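Local coordinates for protein aldo-keto Reductase, OXIDOREDUCTASE (Salmonella typhimurium, PDB 5T79) that probably works as an NADPH-dependent aldo-keto reductase, of interest for the biocatalytic conversion of 3-hydroxybutanal to 1,3-butanediol, at residues M1-D6 and A52-I57; T144-T149 and R176-I181; R273-S278 and L311-F316. All blocks are in the same frame, centred on the assembly; numbering follows the deposited sequence.

Contact 1: M1-D6 and A52-I57; sequences MIYQPD and AFDLGI
Tyr3 and Asp54 reach toward each other tip to tip, and their meeting shows how one carboxylate oxygen can anchor an irregular chain end to a helix. Tyr3 OH donates to Asp54 OD1 over 2.7 Å, with the phenol ring and the carboxylate turned only 30° apart. Tyr3 CG stands anti to the backbone N (chi1 173°), the start of a ring whose hydroxyl meets the carboxylate. A second donor, Asp6 N, comes to the same Asp54 OD1 at 2.9 Å in a fairly straight bond (162° at the hydrogen). The two approach from opposite faces of the carboxylate plane, each well out of it, so that OD1 is clasped between them. The other oxygen is tied to the same chain by a water, which donates both to Asp54 OD2 and to Gln4 O, each at 2.7 Å.

Beside this polar junction lies Phe53, crossing Tyr3 at about a right angle. Its edge faces the phenol oxygen, with Phe53 CD2 3.5 Å from Tyr3 OH, while Pro5 CB packs 3.7 Å from Phe53 CE2. Tyr10 of helix 9-12 and Leu92 also touch the Phe53 side chain, and the ring of Phe85 meets that of Tyr3.

Helix 42-54 ends here in a Schellman motif: Ile57 N bonds to Ala52 O and Gly56 N to Phe53 O, with Gly56 at positive phi. Asp6 turns its own carboxylate to other work, OD1 accepting from Asn8 N. Two direct donors and a water around Asp54 would favour its ionised form, although Asp6 OD2, 5.0 Å from Asp54 OD2, would oppose a second negative charge. The chemistry thus implies a pinning of the N-terminal segment through one acceptor side chain, flanked by apolar contacts.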
ATOM      1  N   MET A   1      16.983  12.755 -19.958  1.00 66.29           N
ATOM      2  CA  MET A   1      18.317  12.263 -19.623  1.00 62.47           C
ATOM      3  C   MET A   1      18.258  10.811 -19.160  1.00 58.88           C
ATOM      4  O   MET A   1      17.175  10.271 -18.988  1.00 57.66           O
ATOM      5  CB  MET A   1      18.963  13.158 -18.567  1.00 30.00           C
ATOM      6  CG  MET A   1      20.309  12.661 -18.069  1.00 30.00           C
ATOM      7  SD  MET A   1      21.391  12.106 -19.391  1.00 30.00           S
ATOM      8  CE  MET A   1      21.713  13.655 -20.219  1.00 30.00           C
ATOM      9  N   ILE A   2      19.408  10.170 -18.975  1.00 50.40           N
ATOM     10  CA  ILE A   2      19.406   8.778 -18.541  1.00 45.65           C
ATOM     11  C   ILE A   2      19.395   8.731 -17.021  1.00 40.84           C
ATOM     12  O   ILE A   2      20.260   9.287 -16.364  1.00 40.45           O
ATOM     13  CB  ILE A   2      20.625   7.999 -19.057  1.00 49.43           C
ATOM     14  CG1 ILE A   2      20.705   8.059 -20.578  1.00 53.96           C
ATOM     15  CG2 ILE A   2      20.559   6.553 -18.614  1.00 47.74           C
ATOM     16  CD1 ILE A   2      19.657   7.232 -21.281  1.00 67.30           C
ATOM     17  N   TYR A   3      18.404   8.053 -16.475  1.00 29.98           N
ATOM     18  CA  TYR A   3      18.265   7.953 -15.040  1.00 25.45           C
ATOM     19  C   TYR A   3      19.324   7.098 -14.376  1.00 26.65           C
ATOM     20  O   TYR A   3      19.585   5.989 -14.791  1.00 24.84           O
ATOM     21  CB  TYR A   3      16.868   7.420 -14.691  1.00 23.51           C
ATOM     22  CG  TYR A   3      16.641   7.114 -13.228  1.00 20.59           C
ATOM     23  CD1 TYR A   3      16.794   8.084 -12.270  1.00 21.62           C
ATOM     24  CD2 TYR A   3      16.265   5.850 -12.815  1.00 19.27           C
ATOM     25  CE1 TYR A   3      16.591   7.804 -10.938  1.00 20.57           C
ATOM     26  CE2 TYR A   3      16.055   5.566 -11.481  1.00 18.03           C
ATOM     27  CZ  TYR A   3      16.211   6.549 -10.548  1.00 17.33           C
ATOM     28  OH  TYR A   3      16.017   6.289  -9.224  1.00 18.41           O
ATOM     29  N   GLN A   4      19.922   7.639 -13.328  1.00 23.26           N
ATOM     30  CA  GLN A   4      20.899   6.897 -12.543  1.00 23.03           C
ATOM     31  C   GLN A   4      20.438   6.947 -11.079  1.00 25.35           C
ATOM     32  O   GLN A   4      20.413   8.024 -10.482  1.00 23.95           O
ATOM     33  CB  GLN A   4      22.331   7.439 -12.727  1.00 26.78           C
ATOM     34  CG  GLN A   4      23.401   6.485 -12.182  1.00 55.89           C
ATOM     35  CD  GLN A   4      23.521   5.174 -12.943  1.00 81.59           C
ATOM     36  OE1 GLN A   4      23.340   5.100 -14.171  1.00 81.43           O
ATOM     37  NE2 GLN A   4      23.854   4.106 -12.227  1.00 67.89           N
ATOM     38  N   PRO A   5      20.010   5.816 -10.497  1.00 21.83           N
ATOM     39  CA  PRO A   5      19.566   5.840  -9.095  1.00 20.27           C
ATOM     40  C   PRO A   5      20.656   6.366  -8.176  1.00 23.09           C
ATOM     41  O   PRO A   5      21.844   6.127  -8.417  1.00 23.14           O
ATOM     42  CB  PRO A   5      19.254   4.370  -8.789  1.00 21.50           C
ATOM     43  CG  PRO A   5      19.073   3.734 -10.099  1.00 27.18           C
ATOM     44  CD  PRO A   5      19.977   4.450 -11.039  1.00 23.86           C
ATOM     45  N   ASP A   6      20.243   7.114  -7.160  1.00 19.48           N
ATOM     46  CA  ASP A   6      21.119   7.677  -6.139  1.00 21.73           C
ATOM     47  C   ASP A   6      21.888   6.534  -5.476  1.00 26.18           C
ATOM     48  O   ASP A   6      21.281   5.553  -5.053  1.00 25.16           O
ATOM     49  CB  ASP A   6      20.265   8.451  -5.124  1.00 23.24           C
ATOM     50  CG  ASP A   6      21.005   9.449  -4.271  1.00 36.75           C
ATOM     51  OD1 ASP A   6      21.955   9.040  -3.564  1.00 37.14           O
ATOM     52  OD2 ASP A   6      20.582  10.620  -4.241  1.00 44.50           O
ATOM     53  N   ALA A  52      11.260   8.512  -5.381  1.00 14.01           N
ATOM     54  CA  ALA A  52      10.974   7.440  -4.425  1.00 13.86           C
ATOM     55  C   ALA A  52      12.147   6.445  -4.356  1.00 17.15           C
ATOM     56  O   ALA A  52      12.661   6.198  -3.264  1.00 17.14           O
ATOM     57  CB  ALA A  52       9.686   6.718  -4.803  1.00 14.27           C
ATOM     58  N   PHE A  53      12.587   5.899  -5.513  1.00 14.45           N
ATOM     59  CA  PHE A  53      13.685   4.917  -5.536  1.00 12.90           C
ATOM     60  C   PHE A  53      14.993   5.540  -5.060  1.00 17.59           C
ATOM     61  O   PHE A  53      15.721   4.880  -4.330  1.00 17.42           O
ATOM     62  CB  PHE A  53      13.849   4.299  -6.927  1.00 14.28           C
ATOM     63  CG  PHE A  53      14.766   3.090  -6.981  1.00 15.50           C
ATOM     64  CD1 PHE A  53      14.598   2.024  -6.099  1.00 16.87           C
ATOM     65  CD2 PHE A  53      15.755   2.990  -7.956  1.00 17.32           C
ATOM     66  CE1 PHE A  53      15.430   0.892  -6.181  1.00 17.55           C
ATOM     67  CE2 PHE A  53      16.593   1.865  -8.023  1.00 19.12           C
ATOM     68  CZ  PHE A  53      16.409   0.820  -7.148  1.00 16.97           C
ATOM     69  N   ASP A  54      15.263   6.829  -5.400  1.00 14.74           N
ATOM     70  CA  ASP A  54      16.459   7.555  -4.916  1.00 14.56           C
ATOM     71  C   ASP A  54      16.464   7.685  -3.382  1.00 19.13           C
ATOM     72  O   ASP A  54      17.539   7.773  -2.784  1.00 18.76           O
ATOM     73  CB  ASP A  54      16.570   8.960  -5.549  1.00 16.62           C
ATOM     74  CG  ASP A  54      17.029   8.962  -7.011  1.00 23.91           C
ATOM     75  OD1 ASP A  54      17.434   7.882  -7.518  1.00 24.11           O
ATOM     76  OD2 ASP A  54      16.962  10.026  -7.649  1.00 22.72           O
ATOM     77  N   LEU A  55      15.279   7.698  -2.750  1.00 16.24           N
ATOM     78  CA  LEU A  55      15.172   7.781  -1.281  1.00 16.42           C
ATOM     79  C   LEU A  55      15.058   6.383  -0.628  1.00 19.03           C
ATOM     80  O   LEU A  55      14.839   6.280   0.582  1.00 18.36           O
ATOM     81  CB  LEU A  55      13.971   8.669  -0.890  1.00 16.65           C
ATOM     82  CG  LEU A  55      14.154  10.164  -1.195  1.00 21.37           C
ATOM     83  CD1 LEU A  55      12.821  10.934  -1.039  1.00 21.59           C
ATOM     84  CD2 LEU A  55      15.238  10.770  -0.323  1.00 23.48           C
ATOM     85  N   GLY A  56      15.230   5.332  -1.428  1.00 15.79           N
ATOM     86  CA  GLY A  56      15.207   3.951  -0.945  1.00 14.51           C
ATOM     87  C   GLY A  56      13.865   3.254  -0.921  1.00 18.15           C
ATOM     88  O   GLY A  56      13.752   2.146  -0.384  1.00 17.77           O
ATOM     89  N   ILE A  57      12.845   3.868  -1.520  1.00 14.04           N
ATOM     90  CA  ILE A  57      11.530   3.230  -1.617  1.00 12.59           C
ATOM     91  C   ILE A  57      11.602   2.203  -2.757  1.00 14.47           C
ATOM     92  O   ILE A  57      11.679   2.569  -3.918  1.00 13.82           O
ATOM     93  CB  ILE A  57      10.385   4.266  -1.794  1.00 14.58           C
ATOM     94  CG1 ILE A  57      10.280   5.191  -0.571  1.00 14.54           C
ATOM     95  CG2 ILE A  57       9.057   3.554  -2.084  1.00 12.71           C
ATOM     96  CD1 ILE A  57       9.327   6.409  -0.781  1.00 18.52           C
TER
HETATM   97  O   HOH W   1      19.045   9.995  -9.340  1.00 23.71           O

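Contact 2: T144-T149 and R176-I181; sequences TPLKET and RQAIDI. With SO4 (sulfate ion), chain C.
Leu146 and Ala178 bring their CA atoms to 6.9 Å, and Lys147 and Ile181 to 6.8 Å, where the first turn of helix 146-158 lies beside helix 172-185. Leu146 carries the contact. Its CG is anti to the backbone N (chi1 -177°), beside the carbonyl carbon, and from there methyl CD2 meets the neighbouring helix: CD2 lies 3.6 Å from Gln177 CB, equally near Ala178 N, and 3.8 Å from Ile181 CD1. At the outer margin the bent chain of Lys147 lays CD 4.1 Å from Ile181 CG2. A water then links the helices, accepting from Lys147 NZ and donating to Ile181 O. Tyr170 and Met150 add to the apolar packing, Tyr170 against Leu146 and Ala178, Met150 against Ala178 and Ile181.

Pro145 occupies the N-cap position. Just after it, Leu146 N donates to O2 of a sulfate at 2.8 Å; the anion, probably from the crystallisation liquor, sits at the start of the helix, held there by the backbone N-H of Leu146. The arrangement is that of consecutive outer helices of a TIM barrel, with barrel strand 162-168 between them in sequence.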
ATOM      1  N   THR A 144     -18.361 -16.265  -3.678  1.00 16.06           N
ATOM      2  CA  THR A 144     -17.471 -17.250  -4.323  1.00 14.03           C
ATOM      3  C   THR A 144     -16.761 -18.016  -3.218  1.00 17.73           C
ATOM      4  O   THR A 144     -16.236 -17.356  -2.319  1.00 17.68           O
ATOM      5  CB  THR A 144     -16.446 -16.508  -5.221  1.00 18.33           C
ATOM      6  OG1 THR A 144     -17.143 -15.862  -6.284  1.00 16.34           O
ATOM      7  CG2 THR A 144     -15.331 -17.420  -5.776  1.00 14.74           C
ATOM      8  N   PRO A 145     -16.658 -19.362  -3.270  1.00 16.57           N
ATOM      9  CA  PRO A 145     -15.939 -20.083  -2.201  1.00 16.36           C
ATOM     10  C   PRO A 145     -14.543 -19.527  -2.044  1.00 18.28           C
ATOM     11  O   PRO A 145     -13.849 -19.312  -3.044  1.00 16.54           O
ATOM     12  CB  PRO A 145     -15.903 -21.526  -2.711  1.00 18.30           C
ATOM     13  CG  PRO A 145     -17.118 -21.642  -3.568  1.00 23.16           C
ATOM     14  CD  PRO A 145     -17.184 -20.307  -4.280  1.00 18.06           C
ATOM     15  N   LEU A 146     -14.148 -19.241  -0.805  1.00 16.15           N
ATOM     16  CA  LEU A 146     -12.821 -18.683  -0.572  1.00 15.58           C
ATOM     17  C   LEU A 146     -11.731 -19.635  -1.113  1.00 18.16           C
ATOM     18  O   LEU A 146     -10.702 -19.171  -1.606  1.00 17.47           O
ATOM     19  CB  LEU A 146     -12.648 -18.422   0.939  1.00 16.28           C
ATOM     20  CG  LEU A 146     -11.368 -17.771   1.409  1.00 18.55           C
ATOM     21  CD1 LEU A 146     -11.175 -16.376   0.785  1.00 16.57           C
ATOM     22  CD2 LEU A 146     -11.373 -17.670   2.923  1.00 19.31           C
ATOM     23  N   LYS A 147     -11.976 -20.945  -1.067  1.00 15.25           N
ATOM     24  CA  LYS A 147     -11.004 -21.929  -1.568  1.00 16.18           C
ATOM     25  C   LYS A 147     -10.696 -21.721  -3.069  1.00 18.95           C
ATOM     26  O   LYS A 147      -9.551 -21.924  -3.469  1.00 18.76           O
ATOM     27  CB  LYS A 147     -11.499 -23.363  -1.325  1.00 20.41           C
ATOM     28  CG  LYS A 147     -10.436 -24.439  -1.547  1.00 50.34           C
ATOM     29  CD  LYS A 147      -9.906 -25.024  -0.249  1.00 65.58           C
ATOM     30  CE  LYS A 147      -8.776 -25.988  -0.512  1.00 80.46           C
ATOM     31  NZ  LYS A 147      -8.385 -26.730   0.714  1.00 97.69           N
ATOM     32  N   GLU A 148     -11.703 -21.364  -3.900  1.00 14.87           N
ATOM     33  CA  GLU A 148     -11.449 -21.153  -5.328  1.00 13.68           C
ATOM     34  C   GLU A 148     -10.516 -19.963  -5.533  1.00 17.18           C
ATOM     35  O   GLU A 148      -9.567 -20.035  -6.336  1.00 16.53           O
ATOM     36  CB  GLU A 148     -12.763 -20.936  -6.123  1.00 15.29           C
ATOM     37  CG  GLU A 148     -12.505 -20.588  -7.594  1.00 14.41           C
ATOM     38  CD  GLU A 148     -13.743 -20.375  -8.443  1.00 17.42           C
ATOM     39  OE1 GLU A 148     -14.710 -21.148  -8.288  1.00 15.50           O
ATOM     40  OE2 GLU A 148     -13.718 -19.489  -9.318  1.00 11.67           O
ATOM     41  N   THR A 149     -10.797 -18.857  -4.823  1.00 12.29           N
ATOM     42  CA  THR A 149      -9.980 -17.646  -4.941  1.00 11.80           C
ATOM     43  C   THR A 149      -8.540 -17.915  -4.493  1.00 14.28           C
ATOM     44  O   THR A 149      -7.595 -17.482  -5.149  1.00 13.12           O
ATOM     45  CB  THR A 149     -10.577 -16.494  -4.116  1.00 15.92           C
ATOM     46  OG1 THR A 149     -11.961 -16.330  -4.473  1.00 14.56           O
ATOM     47  CG2 THR A 149      -9.842 -15.179  -4.392  1.00 15.48           C
ATOM     48  N   ARG A 176      -8.223 -14.847   8.710  0.67 14.57           N
ATOM     49  CA  ARG A 176      -7.796 -16.101   9.334  0.67 15.04           C
ATOM     50  C   ARG A 176      -8.043 -17.286   8.381  0.67 19.66           C
ATOM     51  O   ARG A 176      -7.133 -18.081   8.140  0.67 18.59           O
ATOM     52  CB  ARG A 176      -8.529 -16.335  10.673  0.67 13.49           C
ATOM     53  CG  ARG A 176      -8.027 -17.568  11.417  0.67 18.04           C
ATOM     54  CD  ARG A 176      -8.790 -17.852  12.708  0.67 18.74           C
ATOM     55  NE  ARG A 176      -8.678 -16.769  13.698  0.67 21.53           N
ATOM     56  CZ  ARG A 176      -7.673 -16.623  14.558  0.67 35.71           C
ATOM     57  NH1 ARG A 176      -6.653 -17.472  14.552  0.67 26.11           N
ATOM     58  NH2 ARG A 176      -7.666 -15.607  15.409  0.67 27.85           N
ATOM     59  N   GLN A 177      -9.270 -17.389   7.841  1.00 17.47           N
ATOM     60  CA  GLN A 177      -9.663 -18.489   6.940  1.00 16.93           C
ATOM     61  C   GLN A 177      -8.782 -18.534   5.700  1.00 19.22           C
ATOM     62  O   GLN A 177      -8.312 -19.612   5.329  1.00 18.69           O
ATOM     63  CB  GLN A 177     -11.116 -18.343   6.498  1.00 19.04           C
ATOM     64  CG  GLN A 177     -12.166 -18.474   7.582  1.00 33.51           C
ATOM     65  CD  GLN A 177     -13.502 -18.119   6.971  1.00 44.48           C
ATOM     66  OE1 GLN A 177     -13.842 -18.581   5.878  1.00 36.45           O
ATOM     67  NE2 GLN A 177     -14.232 -17.203   7.598  1.00 33.38           N
ATOM     68  N   ALA A 178      -8.533 -17.348   5.076  1.00 15.98           N
ATOM     69  CA  ALA A 178      -7.713 -17.212   3.869  1.00 14.38           C
ATOM     70  C   ALA A 178      -6.260 -17.624   4.134  1.00 18.62           C
ATOM     71  O   ALA A 178      -5.673 -18.376   3.347  1.00 18.00           O
ATOM     72  CB  ALA A 178      -7.778 -15.783   3.358  1.00 14.50           C
ATOM     73  N   ILE A 179      -5.690 -17.151   5.263  1.00 15.79           N
ATOM     74  CA  ILE A 179      -4.306 -17.472   5.648  1.00 14.65           C
ATOM     75  C   ILE A 179      -4.167 -18.995   5.862  1.00 18.54           C
ATOM     76  O   ILE A 179      -3.205 -19.609   5.380  1.00 17.48           O
ATOM     77  CB  ILE A 179      -3.891 -16.650   6.900  1.00 16.58           C
ATOM     78  CG1 ILE A 179      -3.690 -15.163   6.496  1.00 16.36           C
ATOM     79  CG2 ILE A 179      -2.616 -17.224   7.573  1.00 17.24           C
ATOM     80  CD1 ILE A 179      -3.708 -14.149   7.755  1.00 21.47           C
ATOM     81  N   ASP A 180      -5.129 -19.602   6.585  1.00 17.22           N
ATOM     82  CA  ASP A 180      -5.060 -21.046   6.853  1.00 17.50           C
ATOM     83  C   ASP A 180      -5.187 -21.883   5.560  1.00 20.19           C
ATOM     84  O   ASP A 180      -4.501 -22.895   5.431  1.00 19.80           O
ATOM     85  CB  ASP A 180      -6.134 -21.448   7.867  1.00 19.81           C
ATOM     86  CG  ASP A 180      -5.870 -20.951   9.293  1.00 27.79           C
ATOM     87  OD1 ASP A 180      -4.730 -20.518   9.577  1.00 26.10           O
ATOM     88  OD2 ASP A 180      -6.790 -21.026  10.122  1.00 26.97           O
ATOM     89  N   ILE A 181      -6.044 -21.459   4.614  1.00 17.20           N
ATOM     90  CA  ILE A 181      -6.228 -22.153   3.328  1.00 17.55           C
ATOM     91  C   ILE A 181      -4.921 -22.087   2.521  1.00 20.31           C
ATOM     92  O   ILE A 181      -4.471 -23.117   2.021  1.00 20.50           O
ATOM     93  CB  ILE A 181      -7.446 -21.609   2.521  1.00 20.01           C
ATOM     94  CG1 ILE A 181      -8.783 -22.044   3.189  1.00 20.81           C
ATOM     95  CG2 ILE A 181      -7.411 -22.089   1.052  1.00 22.19           C
ATOM     96  CD1 ILE A 181     -10.012 -21.219   2.731  1.00 23.19           C
TER
HETATM   97  S   SO4 C 402     -16.815 -20.257   1.814  0.60 31.24           S
HETATM   98  O1  SO4 C 402     -16.582 -21.492   1.055  0.60 29.21           O
HETATM   99  O2  SO4 C 402     -15.938 -19.175   1.378  0.60 23.79           O
HETATM  100  O3  SO4 C 402     -16.548 -20.520   3.235  0.60 32.66           O
HETATM  101  O4  SO4 C 402     -18.217 -19.848   1.639  0.60 31.68           O
HETATM  102  O   HOH W   2      -6.220 -25.221   1.741  1.00 30.89           O

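Contact 3: R273-S278 and L311-F316; sequences RGQKLS and LANRRF
Arg273 and Asn313 join a helix end to a loop on the outside of the TIM-barrel fold. Gly274, at positive phi, forms the Schellman motif that closes helix 257-272, and the turn it makes puts backbone and side-chain groups within range of segment 311-316. The contact illustrates how a single arginine can organise a surface through both its edges and a face.

The hydrogen bonds come first. Asn313 ND2 donates to Arg273 O at 2.8 Å, the oxygen lying close to the amide plane of Asn313. Arg273 grips Arg315 O end-on, with NH1 at 2.8 Å and NH2 at 3.0 Å; of these, NH1 lies in the carbonyl plane and NH2 above it. NH2 also makes a weak bond to Asn313 O. That carbonyl has a firmer donor in Gln275 NE2, 3.0 Å from Asn313 O; the side-chain amides of Gln275 and Asn313 are stacked, their planes 20° apart.

Stacking and cation-pi interaction act on the flat side of the same group. The guanidinium of Arg273 lies on the Phe316 ring, centres 4.1 Å apart and planes at 6°, while Asn313 OD1 sits over the opposite face, not hydrogen-bonded to the guanidinium. Met280 of helix 277-285 touches the side chains of Arg273, Gln275 and Phe316.

Charge pairing extends the network: Arg273 NH1 has a second partner in Glu320 of helix 318-329. Further along the same segment, Ser278 touches the bound NADPH.

Rotation of the guanidinium is fixed further by its neighbour two residues on. Gln275 OE1 accepts side-on from both NE and NH2 of Arg273, the NE bond being 2.9 Å long and nearly straight at 163°, with OE1 in the guanidinium plane.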
ATOM      1  N   ARG A 273       5.985  18.533  18.438  1.00 25.71           N
ATOM      2  CA  ARG A 273       6.961  17.487  18.152  1.00 25.34           C
ATOM      3  C   ARG A 273       8.000  17.937  17.093  1.00 30.16           C
ATOM      4  O   ARG A 273       8.978  17.235  16.866  1.00 29.63           O
ATOM      5  CB  ARG A 273       6.237  16.218  17.683  1.00 23.74           C
ATOM      6  CG  ARG A 273       5.410  15.535  18.782  1.00 25.89           C
ATOM      7  CD  ARG A 273       4.578  14.372  18.237  1.00 22.08           C
ATOM      8  NE  ARG A 273       5.361  13.448  17.405  1.00 25.77           N
ATOM      9  CZ  ARG A 273       6.067  12.421  17.871  1.00 34.66           C
ATOM     10  NH1 ARG A 273       6.110  12.171  19.177  1.00 22.81           N
ATOM     11  NH2 ARG A 273       6.745  11.645  17.037  1.00 30.20           N
ATOM     12  N   GLY A 274       7.795  19.099  16.481  1.00 28.45           N
ATOM     13  CA  GLY A 274       8.690  19.624  15.449  1.00 28.21           C
ATOM     14  C   GLY A 274       8.535  18.940  14.107  1.00 30.88           C
ATOM     15  O   GLY A 274       9.514  18.754  13.382  1.00 32.58           O
ATOM     16  N   GLN A 275       7.306  18.544  13.748  1.00 24.89           N
ATOM     17  CA  GLN A 275       7.101  17.893  12.453  1.00 22.40           C
ATOM     18  C   GLN A 275       5.738  18.276  11.883  1.00 25.04           C
ATOM     19  O   GLN A 275       4.912  18.884  12.585  1.00 23.87           O
ATOM     20  CB  GLN A 275       7.273  16.358  12.565  1.00 22.31           C
ATOM     21  CG  GLN A 275       6.193  15.635  13.384  1.00 24.73           C
ATOM     22  CD  GLN A 275       6.466  14.176  13.679  1.00 32.14           C
ATOM     23  OE1 GLN A 275       5.850  13.595  14.574  1.00 25.19           O
ATOM     24  NE2 GLN A 275       7.353  13.525  12.920  1.00 23.53           N
ATOM     25  N   LYS A 276       5.527  17.963  10.599  1.00 21.02           N
ATOM     26  CA  LYS A 276       4.260  18.207   9.919  1.00 21.34           C
ATOM     27  C   LYS A 276       3.239  17.197  10.405  1.00 22.84           C
ATOM     28  O   LYS A 276       3.623  16.110  10.866  1.00 21.38           O
ATOM     29  CB  LYS A 276       4.428  18.087   8.394  1.00 23.59           C
ATOM     30  CG  LYS A 276       5.369  19.117   7.781  1.00 30.98           C
ATOM     31  CD  LYS A 276       5.579  18.833   6.301  1.00 34.78           C
ATOM     32  CE  LYS A 276       6.174  20.009   5.569  1.00 53.45           C
ATOM     33  NZ  LYS A 276       5.865  19.952   4.113  1.00 63.32           N
ATOM     34  N   LEU A 277       1.950  17.521  10.281  1.00 18.93           N
ATOM     35  CA  LEU A 277       0.916  16.568  10.669  1.00 18.92           C
ATOM     36  C   LEU A 277       1.073  15.270   9.872  1.00 21.13           C
ATOM     37  O   LEU A 277       0.925  14.186  10.449  1.00 19.88           O
ATOM     38  CB  LEU A 277      -0.508  17.144  10.471  1.00 19.59           C
ATOM     39  CG  LEU A 277      -1.678  16.162  10.711  1.00 23.58           C
ATOM     40  CD1 LEU A 277      -1.635  15.562  12.121  1.00 23.55           C
ATOM     41  CD2 LEU A 277      -3.014  16.838  10.477  1.00 24.92           C
ATOM     42  N   SER A 278       1.359  15.379   8.549  1.00 19.05           N
ATOM     43  CA  SER A 278       1.505  14.201   7.686  1.00 18.23           C
ATOM     44  C   SER A 278       2.570  13.254   8.236  1.00 21.93           C
ATOM     45  O   SER A 278       2.364  12.037   8.296  1.00 21.73           O
ATOM     46  CB  SER A 278       1.865  14.633   6.263  1.00 21.30           C
ATOM     47  OG  SER A 278       3.122  15.292   6.227  1.00 23.36           O
ATOM     48  N   LEU A 311      10.837   9.238   9.464  1.00 19.49           N
ATOM     49  CA  LEU A 311      11.696   8.242  10.109  1.00 19.62           C
ATOM     50  C   LEU A 311      12.604   8.839  11.196  1.00 23.84           C
ATOM     51  O   LEU A 311      12.950   8.128  12.130  1.00 22.82           O
ATOM     52  CB  LEU A 311      12.540   7.495   9.081  1.00 19.79           C
ATOM     53  CG  LEU A 311      11.764   6.683   8.024  1.00 24.16           C
ATOM     54  CD1 LEU A 311      12.719   6.079   7.002  1.00 25.72           C
ATOM     55  CD2 LEU A 311      10.891   5.594   8.673  1.00 24.36           C
ATOM     56  N   ALA A 312      12.952  10.131  11.096  1.00 23.23           N
ATOM     57  CA  ALA A 312      13.806  10.832  12.059  1.00 24.69           C
ATOM     58  C   ALA A 312      13.073  11.189  13.365  1.00 28.23           C
ATOM     59  O   ALA A 312      13.720  11.600  14.338  1.00 26.96           O
ATOM     60  CB  ALA A 312      14.336  12.109  11.420  1.00 27.49           C
ATOM     61  N   ASN A 313      11.733  11.077  13.388  1.00 23.80           N
ATOM     62  CA  ASN A 313      10.958  11.504  14.549  1.00 23.45           C
ATOM     63  C   ASN A 313       9.658  10.701  14.634  1.00 26.27           C
ATOM     64  O   ASN A 313       8.586  11.255  14.420  1.00 25.63           O
ATOM     65  CB  ASN A 313      10.689  13.021  14.373  1.00 25.13           C
ATOM     66  CG  ASN A 313      10.056  13.757  15.518  1.00 36.31           C
ATOM     67  OD1 ASN A 313       9.801  13.215  16.594  1.00 31.90           O
ATOM     68  ND2 ASN A 313       9.799  15.031  15.297  1.00 25.69           N
ATOM     69  N   ARG A 314       9.749   9.390  14.933  1.00 22.64           N
ATOM     70  CA  ARG A 314       8.549   8.542  14.951  1.00 21.03           C
ATOM     71  C   ARG A 314       8.302   7.810  16.289  1.00 25.97           C
ATOM     72  O   ARG A 314       7.553   6.829  16.333  1.00 23.42           O
ATOM     73  CB  ARG A 314       8.574   7.547  13.780  1.00 19.64           C
ATOM     74  CG  ARG A 314       9.694   6.516  13.777  1.00 22.00           C
ATOM     75  CD  ARG A 314       9.462   5.585  12.606  1.00 25.44           C
ATOM     76  NE  ARG A 314      10.407   4.473  12.633  1.00 31.22           N
ATOM     77  CZ  ARG A 314      10.147   3.293  13.177  1.00 38.92           C
ATOM     78  NH1 ARG A 314       8.957   3.047  13.713  1.00 25.57           N
ATOM     79  NH2 ARG A 314      11.074   2.345  13.188  1.00 26.70           N
ATOM     80  N   ARG A 315       8.860   8.337  17.385  1.00 24.74           N
ATOM     81  CA  ARG A 315       8.629   7.754  18.704  1.00 25.83           C
ATOM     82  C   ARG A 315       7.509   8.500  19.396  1.00 29.62           C
ATOM     83  O   ARG A 315       7.437   9.731  19.300  1.00 30.04           O
ATOM     84  CB  ARG A 315       9.903   7.780  19.567  1.00 29.23           C
ATOM     85  CG  ARG A 315      10.938   6.743  19.159  1.00 44.53           C
ATOM     86  CD  ARG A 315      12.184   6.824  20.031  1.00 64.72           C
ATOM     87  NE  ARG A 315      13.315   6.092  19.454  1.00 79.78           N
ATOM     88  CZ  ARG A 315      13.602   4.819  19.708  1.00 99.35           C
ATOM     89  NH1 ARG A 315      12.841   4.110  20.534  1.00 87.43           N
ATOM     90  NH2 ARG A 315      14.651   4.242  19.136  1.00 90.11           N
ATOM     91  N   PHE A 316       6.646   7.756  20.100  1.00 24.74           N
ATOM     92  CA  PHE A 316       5.532   8.306  20.875  1.00 24.39           C
ATOM     93  C   PHE A 316       5.571   7.791  22.300  1.00 31.41           C
ATOM     94  O   PHE A 316       5.797   6.593  22.507  1.00 33.89           O
ATOM     95  CB  PHE A 316       4.190   7.925  20.239  1.00 24.47           C
ATOM     96  CG  PHE A 316       3.972   8.533  18.880  1.00 23.28           C
ATOM     97  CD1 PHE A 316       4.442   7.903  17.737  1.00 24.51           C
ATOM     98  CD2 PHE A 316       3.266   9.722  18.738  1.00 24.14           C
ATOM     99  CE1 PHE A 316       4.241   8.466  16.481  1.00 23.51           C
ATOM    100  CE2 PHE A 316       3.054  10.275  17.471  1.00 24.47           C
ATOM    101  CZ  PHE A 316       3.531   9.636  16.355  1.00 21.27           C
TER
HETATM  102  O   HOH W   3      10.832  16.196  12.648  1.00 36.90           O

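From the N terminus, contact 1 is the first loop closed: it brings the leading residues onto the end of helix 42-54, across an interval that holds strands 15-17 and 24-31. Contact 2 follows, spanning strand 162-168 and joining the start of helix 146-158 to helix 172-185. Contact 3 comes last, linking the end of helix 257-272 to the loop before helix 318-329, past strand 293-296. The three lie in series, none nesting in or crossing another. Contact 2 lies on the far side of the chain's centre from the others, its centre about 39 Å from each of theirs; the centres of contacts 1 and 3 are about 25 Å apart.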